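Local coordinates for N-alpha-acetyltransferase 35, NatC auxiliary subunit (Saccharomyces cerevisiae, PDB 6YGA), which serves as the auxiliary subunit of the NatC N-terminal acetyltransferase, which acetylates the N-terminal methionine of the L-A virus Gag protein, at residues E317-T322 / L365-E370; E711-T716 / I724-I729. All blocks are in the same frame, centred on the assembly; numbering follows the deposited sequence.

Contact 1 (E317-T322 / L365-E370). With EDO (1,2-ethanediol), chain C.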
ATOM      1  N   GLU B 317      16.872 -21.289 -14.983  1.00 59.50           N
ATOM      2  CA  GLU B 317      18.212 -21.800 -15.226  1.00 63.51           C
ATOM      3  C   GLU B 317      19.235 -20.697 -15.453  1.00 60.10           C
ATOM      4  O   GLU B 317      20.395 -21.001 -15.751  1.00 64.56           O
ATOM      5  CB  GLU B 317      18.205 -22.754 -16.427  1.00 72.30           C
ATOM      6  CG  GLU B 317      17.681 -24.154 -16.124  1.00 83.04           C
ATOM      7  CD  GLU B 317      18.511 -24.880 -15.078  1.00 92.40           C
ATOM      8  OE1 GLU B 317      17.981 -25.162 -13.983  1.00 93.34           O
ATOM      9  OE2 GLU B 317      19.697 -25.167 -15.351  1.00 97.09           O
ATOM     10  N   SER B 318      18.848 -19.431 -15.317  1.00 54.75           N
ATOM     11  CA  SER B 318      19.781 -18.331 -15.503  1.00 51.76           C
ATOM     12  C   SER B 318      19.304 -17.130 -14.701  1.00 50.02           C
ATOM     13  O   SER B 318      18.157 -17.070 -14.252  1.00 48.52           O
ATOM     14  CB  SER B 318      19.934 -17.965 -16.986  1.00 50.42           C
ATOM     15  OG  SER B 318      18.750 -17.381 -17.501  1.00 49.50           O
ATOM     16  N   ALA B 319      20.213 -16.168 -14.519  1.00 46.84           N
ATOM     17  CA  ALA B 319      19.853 -14.938 -13.823  1.00 44.01           C
ATOM     18  C   ALA B 319      18.860 -14.113 -14.627  1.00 43.84           C
ATOM     19  O   ALA B 319      18.041 -13.392 -14.048  1.00 46.51           O
ATOM     20  CB  ALA B 319      21.104 -14.115 -13.518  1.00 41.40           C
ATOM     21  N   LEU B 320      18.912 -14.210 -15.956  1.00 42.74           N
ATOM     22  CA  LEU B 320      17.982 -13.454 -16.785  1.00 42.62           C
ATOM     23  C   LEU B 320      16.563 -13.990 -16.659  1.00 40.97           C
ATOM     24  O   LEU B 320      15.600 -13.220 -16.751  1.00 40.14           O
ATOM     25  CB  LEU B 320      18.444 -13.480 -18.242  1.00 42.90           C
ATOM     26  CG  LEU B 320      17.701 -12.580 -19.228  1.00 44.35           C
ATOM     27  CD1 LEU B 320      17.537 -11.185 -18.653  1.00 44.28           C
ATOM     28  CD2 LEU B 320      18.449 -12.528 -20.552  1.00 47.98           C
ATOM     29  N   GLU B 321      16.413 -15.296 -16.430  1.00 38.22           N
ATOM     30  CA  GLU B 321      15.078 -15.865 -16.282  1.00 38.68           C
ATOM     31  C   GLU B 321      14.439 -15.449 -14.960  1.00 39.35           C
ATOM     32  O   GLU B 321      13.232 -15.191 -14.908  1.00 37.81           O
ATOM     33  CB  GLU B 321      15.140 -17.387 -16.416  1.00 40.02           C
ATOM     34  CG  GLU B 321      15.331 -17.852 -17.858  1.00 44.88           C
ATOM     35  CD  GLU B 321      15.408 -19.361 -17.994  1.00 51.25           C
ATOM     36  OE1 GLU B 321      15.524 -20.046 -16.956  1.00 52.96           O
ATOM     37  OE2 GLU B 321      15.352 -19.863 -19.138  1.00 53.56           O
ATOM     38  N   THR B 322      15.229 -15.373 -13.882  1.00 38.31           N
ATOM     39  CA  THR B 322      14.702 -14.836 -12.628  1.00 37.99           C
ATOM     40  C   THR B 322      14.423 -13.343 -12.746  1.00 37.51           C
ATOM     41  O   THR B 322      13.404 -12.855 -12.241  1.00 36.26           O
ATOM     42  CB  THR B 322      15.677 -15.095 -11.476  1.00 40.26           C
ATOM     43  OG1 THR B 322      16.944 -14.491 -11.769  1.00 42.17           O
ATOM     44  CG2 THR B 322      15.865 -16.583 -11.250  1.00 39.24           C
ATOM     45  N   LEU B 365      26.934 -12.257  -9.187  1.00 41.42           N
ATOM     46  CA  LEU B 365      27.929 -12.338 -10.251  1.00 42.45           C
ATOM     47  C   LEU B 365      27.343 -12.924 -11.530  1.00 43.99           C
ATOM     48  O   LEU B 365      27.836 -12.634 -12.626  1.00 45.41           O
ATOM     49  CB  LEU B 365      29.128 -13.158  -9.780  1.00 45.38           C
ATOM     50  CG  LEU B 365      29.949 -12.532  -8.651  1.00 47.87           C
ATOM     51  CD1 LEU B 365      31.036 -13.492  -8.208  1.00 50.18           C
ATOM     52  CD2 LEU B 365      30.552 -11.207  -9.094  1.00 49.10           C
ATOM     53  N   LEU B 366      26.292 -13.743 -11.415  1.00 43.27           N
ATOM     54  CA  LEU B 366      25.621 -14.246 -12.609  1.00 44.12           C
ATOM     55  C   LEU B 366      24.955 -13.116 -13.383  1.00 42.84           C
ATOM     56  O   LEU B 366      24.975 -13.106 -14.619  1.00 44.05           O
ATOM     57  CB  LEU B 366      24.594 -15.312 -12.231  1.00 46.71           C
ATOM     58  CG  LEU B 366      25.082 -16.760 -12.212  1.00 51.34           C
ATOM     59  CD1 LEU B 366      24.011 -17.663 -11.629  1.00 51.58           C
ATOM     60  CD2 LEU B 366      25.458 -17.212 -13.618  1.00 53.07           C
ATOM     61  N   HIS B 367      24.355 -12.155 -12.673  1.00 40.04           N
ATOM     62  CA  HIS B 367      23.752 -11.015 -13.353  1.00 39.24           C
ATOM     63  C   HIS B 367      24.805 -10.201 -14.091  1.00 39.54           C
ATOM     64  O   HIS B 367      24.601  -9.806 -15.244  1.00 39.56           O
ATOM     65  CB  HIS B 367      23.001 -10.132 -12.355  1.00 37.57           C
ATOM     66  CG  HIS B 367      21.743 -10.748 -11.831  1.00 37.30           C
ATOM     67  ND1 HIS B 367      21.744 -11.826 -10.973  1.00 38.17           N
ATOM     68  CD2 HIS B 367      20.442 -10.439 -12.046  1.00 36.14           C
ATOM     69  CE1 HIS B 367      20.499 -12.155 -10.681  1.00 37.69           C
ATOM     70  NE2 HIS B 367      19.689 -11.330 -11.320  1.00 36.39           N
ATOM     71  N   VAL B 368      25.943  -9.946 -13.442  1.00 38.16           N
ATOM     72  CA  VAL B 368      27.012  -9.186 -14.082  1.00 38.58           C
ATOM     73  C   VAL B 368      27.555  -9.942 -15.285  1.00 38.74           C
ATOM     74  O   VAL B 368      27.832  -9.351 -16.336  1.00 40.07           O
ATOM     75  CB  VAL B 368      28.125  -8.870 -13.067  1.00 36.96           C
ATOM     76  CG1 VAL B 368      29.262  -8.116 -13.741  1.00 33.78           C
ATOM     77  CG2 VAL B 368      27.565  -8.075 -11.897  1.00 33.30           C
ATOM     78  N   LYS B 369      27.703 -11.262 -15.156  1.00 40.69           N
ATOM     79  CA  LYS B 369      28.270 -12.061 -16.237  1.00 42.64           C
ATOM     80  C   LYS B 369      27.365 -12.068 -17.462  1.00 43.31           C
ATOM     81  O   LYS B 369      27.845 -11.940 -18.593  1.00 46.11           O
ATOM     82  CB  LYS B 369      28.525 -13.487 -15.751  1.00 44.47           C
ATOM     83  CG  LYS B 369      28.842 -14.482 -16.851  1.00 47.64           C
ATOM     84  CD  LYS B 369      29.517 -15.714 -16.273  1.00 53.46           C
ATOM     85  CE  LYS B 369      29.205 -16.959 -17.083  1.00 60.09           C
ATOM     86  NZ  LYS B 369      27.781 -17.375 -16.932  1.00 62.92           N
ATOM     87  N   GLU B 370      26.055 -12.218 -17.267  1.00 41.80           N
ATOM     88  CA  GLU B 370      25.163 -12.273 -18.420  1.00 43.29           C
ATOM     89  C   GLU B 370      25.021 -10.910 -19.086  1.00 40.95           C
ATOM     90  O   GLU B 370      24.726 -10.838 -20.283  1.00 38.69           O
ATOM     91  CB  GLU B 370      23.798 -12.835 -18.009  1.00 45.66           C
ATOM     92  CG  GLU B 370      23.863 -14.283 -17.522  1.00 53.31           C
ATOM     93  CD  GLU B 370      22.525 -14.817 -17.025  1.00 59.05           C
ATOM     94  OE1 GLU B 370      21.476 -14.376 -17.532  1.00 59.78           O
ATOM     95  OE2 GLU B 370      22.521 -15.680 -16.118  1.00 61.59           O
TER
HETATM   96  C1  EDO C 825      20.872  -9.324 -15.626  1.00 55.84           C
HETATM   97  O1  EDO C 825      22.010  -8.886 -16.377  1.00 54.19           O
HETATM   98  C2  EDO C 825      20.156  -8.120 -15.023  1.00 56.83           C
HETATM   99  O2  EDO C 825      21.041  -7.418 -14.141  1.00 57.82           O
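Glu370 reaches from helix 360-372 to the first turn of helix 319-328 and grips it with both carboxylate oxygens. Glu370 OE2 accepts from Ala319 N at 2.8 Å through its syn lone pair, while OE1 takes the N-H of Leu320 in a weaker, more bent bond of 3.0 Å from Leu320 N. With CG anti to the carbonyl carbon (chi1 -64°) and the chain beyond it extended, the carboxylate is carried across to the two amides. The start of helix 319-328, which it meets, would be expected to stabilise its negative charge. Ser318 is the N-cap residue itself, so Glu370 takes the amides of Ala319 and Leu320, and Ser318 OG, weakly, that of Glu321.

Beside these bonds, Ala319 CB sits over one face of the His367 ring, a CH-pi contact 3.5 Å from the centroid, and also touches Leu366 CB at 3.9 Å. The imidazole is fixed from outside the two segments: ND1 bonds to Phe363 O and NE2 to Tyr399 OH. Thr322 OG1 also bonds to Tyr399 OH and donates to Ala319 O at 2.8 Å. A 1,2-ethanediol, probably from the crystallisation liquor, places O2 at the ring edge, and its O1 donates to His367 O.

Within the TPR-like region, helix 433-456 packs against the helix 360-372 side through Trp438, which touches His367, and Val434, which touches Val368. Helix 511-564 meets both segments, Phe537 touching Leu320 and Gln530 touching Lys369.

Contact 2 (E711-T716 / I724-I729); sequences ELVHTT and IQTLRI
The guanidinium of Arg728 has Val713 CG2 over one face, 3.4 Å above its plane and displaced from the centre of the group toward its margin, while Glu711 OE1 lies at the edge. There NH1 and OE1 form a salt bridge modelled very short, 2.4 Å from Arg728 NH1 to Glu711 OE1, with carboxylate and guanidinium planes 82° apart. Both chains are extended and cross at about a right angle, Glu711 OE1 being met nearly along its C-O axis. Val713 CG2 is shared: besides the guanidinium it touches Thr726 OG1 at 3.3 Å. Glu711, Val713, Ile724 and Thr726 point to the same face of the ladder. On the other face Leu712 and Gln725 lie side by side, Leu712 CD2 against Gln725 CG at 3.9 Å, and the Gln725 amide reaches on to Glu555 of helix 511-564.

Four backbone bonds hold the strands. Glu711 and Thr726 exchange two, as do Val713 and Ile724, the straightest being Thr726 N to Glu711 O at 174°. Leu712 and Gln725 form the non-hydrogen-bonded pair between them. Ile724 also packs on Ala684 and Leu685 of helix 668-701. The alternation is that of antiparallel strands, and as 708-713 and 724-729 are consecutive they form a beta hairpin, ending a mainly helical chain.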
ATOM      1  N   GLU B 711      -6.873  15.767 -19.769  1.00 42.58           N
ATOM      2  CA  GLU B 711      -6.854  14.749 -18.731  1.00 42.08           C
ATOM      3  C   GLU B 711      -5.980  13.591 -19.182  1.00 39.81           C
ATOM      4  O   GLU B 711      -5.952  13.247 -20.367  1.00 41.26           O
ATOM      5  CB  GLU B 711      -8.265  14.240 -18.408  1.00 48.99           C
ATOM      6  CG  GLU B 711      -9.207  15.279 -17.822  1.00 57.04           C
ATOM      7  CD  GLU B 711     -10.541  14.676 -17.417  1.00 67.16           C
ATOM      8  OE1 GLU B 711     -10.817  13.529 -17.817  1.00 70.37           O
ATOM      9  OE2 GLU B 711     -11.311  15.342 -16.694  1.00 70.84           O
ATOM     10  N   LEU B 712      -5.264  12.996 -18.232  1.00 38.13           N
ATOM     11  CA  LEU B 712      -4.439  11.820 -18.499  1.00 37.74           C
ATOM     12  C   LEU B 712      -5.329  10.594 -18.356  1.00 40.09           C
ATOM     13  O   LEU B 712      -5.636  10.161 -17.243  1.00 44.45           O
ATOM     14  CB  LEU B 712      -3.250  11.767 -17.548  1.00 35.92           C
ATOM     15  CG  LEU B 712      -2.236  12.899 -17.698  1.00 36.29           C
ATOM     16  CD1 LEU B 712      -1.267  12.899 -16.529  1.00 36.52           C
ATOM     17  CD2 LEU B 712      -1.487  12.761 -19.012  1.00 35.32           C
ATOM     18  N   VAL B 713      -5.745  10.029 -19.486  1.00 37.85           N
ATOM     19  CA  VAL B 713      -6.717   8.941 -19.515  1.00 39.52           C
ATOM     20  C   VAL B 713      -5.989   7.611 -19.648  1.00 38.48           C
ATOM     21  O   VAL B 713      -5.098   7.462 -20.492  1.00 40.44           O
ATOM     22  CB  VAL B 713      -7.727   9.132 -20.659  1.00 38.13           C
ATOM     23  CG1 VAL B 713      -8.607   7.905 -20.808  1.00 37.48           C
ATOM     24  CG2 VAL B 713      -8.577  10.369 -20.406  1.00 37.84           C
ATOM     25  N   HIS B 714      -6.373   6.642 -18.822  1.00 41.01           N
ATOM     26  CA  HIS B 714      -5.811   5.302 -18.901  1.00 45.32           C
ATOM     27  C   HIS B 714      -6.537   4.487 -19.967  1.00 50.85           C
ATOM     28  O   HIS B 714      -7.770   4.499 -20.038  1.00 50.51           O
ATOM     29  CB  HIS B 714      -5.906   4.603 -17.544  1.00 47.45           C
ATOM     30  CG  HIS B 714      -4.969   5.152 -16.511  1.00 52.95           C
ATOM     31  ND1 HIS B 714      -4.519   4.405 -15.443  1.00 54.29           N
ATOM     32  CD2 HIS B 714      -4.397   6.372 -16.383  1.00 54.35           C
ATOM     33  CE1 HIS B 714      -3.710   5.141 -14.703  1.00 54.22           C
ATOM     34  NE2 HIS B 714      -3.618   6.339 -15.251  1.00 53.94           N
ATOM     35  N   THR B 715      -5.769   3.786 -20.800  1.00 53.41           N
ATOM     36  CA  THR B 715      -6.338   2.879 -21.789  1.00 54.89           C
ATOM     37  C   THR B 715      -6.672   1.552 -21.118  1.00 55.96           C
ATOM     38  O   THR B 715      -5.817   0.949 -20.465  1.00 55.36           O
ATOM     39  CB  THR B 715      -5.360   2.659 -22.945  1.00 55.49           C
ATOM     40  OG1 THR B 715      -4.994   3.922 -23.513  1.00 54.36           O
ATOM     41  CG2 THR B 715      -5.985   1.792 -24.027  1.00 56.48           C
ATOM     42  N   THR B 716      -7.915   1.096 -21.293  1.00 60.84           N
ATOM     43  CA  THR B 716      -8.411  -0.037 -20.513  1.00 63.32           C
ATOM     44  C   THR B 716      -7.602  -1.305 -20.775  1.00 61.61           C
ATOM     45  O   THR B 716      -7.266  -2.040 -19.838  1.00 62.55           O
ATOM     46  CB  THR B 716      -9.897  -0.264 -20.808  1.00 69.53           C
ATOM     47  OG1 THR B 716     -10.323  -1.506 -20.233  1.00 72.92           O
ATOM     48  CG2 THR B 716     -10.169  -0.275 -22.311  1.00 71.81           C
ATOM     49  N   ILE B 724      -3.102   8.517 -22.219  1.00 40.41           N
ATOM     50  CA  ILE B 724      -3.511   9.273 -23.396  1.00 38.82           C
ATOM     51  C   ILE B 724      -3.918  10.673 -22.954  1.00 38.74           C
ATOM     52  O   ILE B 724      -4.825  10.835 -22.130  1.00 40.16           O
ATOM     53  CB  ILE B 724      -4.664   8.572 -24.131  1.00 41.14           C
ATOM     54  CG1 ILE B 724      -4.334   7.096 -24.375  1.00 40.96           C
ATOM     55  CG2 ILE B 724      -4.968   9.276 -25.443  1.00 37.92           C
ATOM     56  CD1 ILE B 724      -3.163   6.871 -25.294  1.00 39.32           C
ATOM     57  N   GLN B 725      -3.251  11.688 -23.500  1.00 38.11           N
ATOM     58  CA  GLN B 725      -3.565  13.082 -23.188  1.00 38.38           C
ATOM     59  C   GLN B 725      -4.816  13.468 -23.969  1.00 40.16           C
ATOM     60  O   GLN B 725      -4.751  13.745 -25.170  1.00 40.71           O
ATOM     61  CB  GLN B 725      -2.383  13.985 -23.522  1.00 37.30           C
ATOM     62  CG  GLN B 725      -1.107  13.623 -22.770  1.00 37.50           C
ATOM     63  CD  GLN B 725       0.075  14.502 -23.140  1.00 38.54           C
ATOM     64  OE1 GLN B 725       0.038  15.721 -22.972  1.00 39.32           O
ATOM     65  NE2 GLN B 725       1.134  13.881 -23.646  1.00 35.97           N
ATOM     66  N   THR B 726      -5.956  13.500 -23.280  1.00 37.80           N
ATOM     67  CA  THR B 726      -7.269  13.576 -23.905  1.00 39.76           C
ATOM     68  C   THR B 726      -7.918  14.933 -23.662  1.00 40.72           C
ATOM     69  O   THR B 726      -7.892  15.456 -22.543  1.00 39.66           O
ATOM     70  CB  THR B 726      -8.179  12.465 -23.367  1.00 42.53           C
ATOM     71  OG1 THR B 726      -7.488  11.212 -23.439  1.00 44.05           O
ATOM     72  CG2 THR B 726      -9.472  12.378 -24.170  1.00 40.81           C
ATOM     73  N   LEU B 727      -8.495  15.500 -24.719  1.00 42.44           N
ATOM     74  CA  LEU B 727      -9.304  16.705 -24.598  1.00 45.40           C
ATOM     75  C   LEU B 727     -10.657  16.349 -24.008  1.00 50.03           C
ATOM     76  O   LEU B 727     -11.199  15.279 -24.280  1.00 52.67           O
ATOM     77  CB  LEU B 727      -9.506  17.364 -25.961  1.00 47.38           C
ATOM     78  CG  LEU B 727      -8.298  18.102 -26.522  1.00 48.31           C
ATOM     79  CD1 LEU B 727      -8.640  18.775 -27.835  1.00 50.26           C
ATOM     80  CD2 LEU B 727      -7.825  19.109 -25.499  1.00 47.88           C
ATOM     81  N   ARG B 728     -11.202  17.254 -23.201  1.00 50.07           N
ATOM     82  CA  ARG B 728     -12.541  17.067 -22.663  1.00 55.25           C
ATOM     83  C   ARG B 728     -13.167  18.430 -22.421  1.00 56.45           C
ATOM     84  O   ARG B 728     -12.501  19.351 -21.938  1.00 53.64           O
ATOM     85  CB  ARG B 728     -12.525  16.230 -21.377  1.00 59.91           C
ATOM     86  CG  ARG B 728     -12.902  14.774 -21.620  1.00 67.32           C
ATOM     87  CD  ARG B 728     -12.552  13.862 -20.461  1.00 72.36           C
ATOM     88  NE  ARG B 728     -12.512  12.467 -20.894  1.00 76.01           N
ATOM     89  CZ  ARG B 728     -12.170  11.445 -20.115  1.00 76.53           C
ATOM     90  NH1 ARG B 728     -11.837  11.652 -18.847  1.00 76.19           N
ATOM     91  NH2 ARG B 728     -12.160  10.213 -20.606  1.00 76.12           N
ATOM     92  N   ILE B 729     -14.443  18.557 -22.785  1.00 60.72           N
ATOM     93  CA  ILE B 729     -15.149  19.820 -22.617  1.00 67.42           C
ATOM     94  C   ILE B 729     -15.337  20.104 -21.134  1.00 74.07           C
ATOM     95  O   ILE B 729     -15.691  19.212 -20.349  1.00 73.38           O
ATOM     96  CB  ILE B 729     -16.497  19.782 -23.357  1.00 69.00           C
ATOM     97  CG1 ILE B 729     -16.272  19.637 -24.865  1.00 66.82           C
ATOM     98  CG2 ILE B 729     -17.318  21.026 -23.048  1.00 70.65           C
ATOM     99  CD1 ILE B 729     -17.539  19.742 -25.683  1.00 67.67           C
TER

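Going from the N terminus, contact 1 comes first: 317-322 opens helix 319-328, and the chain passes through helix 337-347 before 365-370 returns to it, closing a loop of 42 residues that is about half helical. The long helices 433-456, 511-564 and 668-701 then follow, and only after them does contact 2 close a ten-residue loop between strands 708-713 and 724-729. The two contacts are thus in series, neither nested nor crossed, with centres about 39 Å apart and nearest atoms about 25 Å apart. Helix 511-564 runs past both and is a neighbour they share.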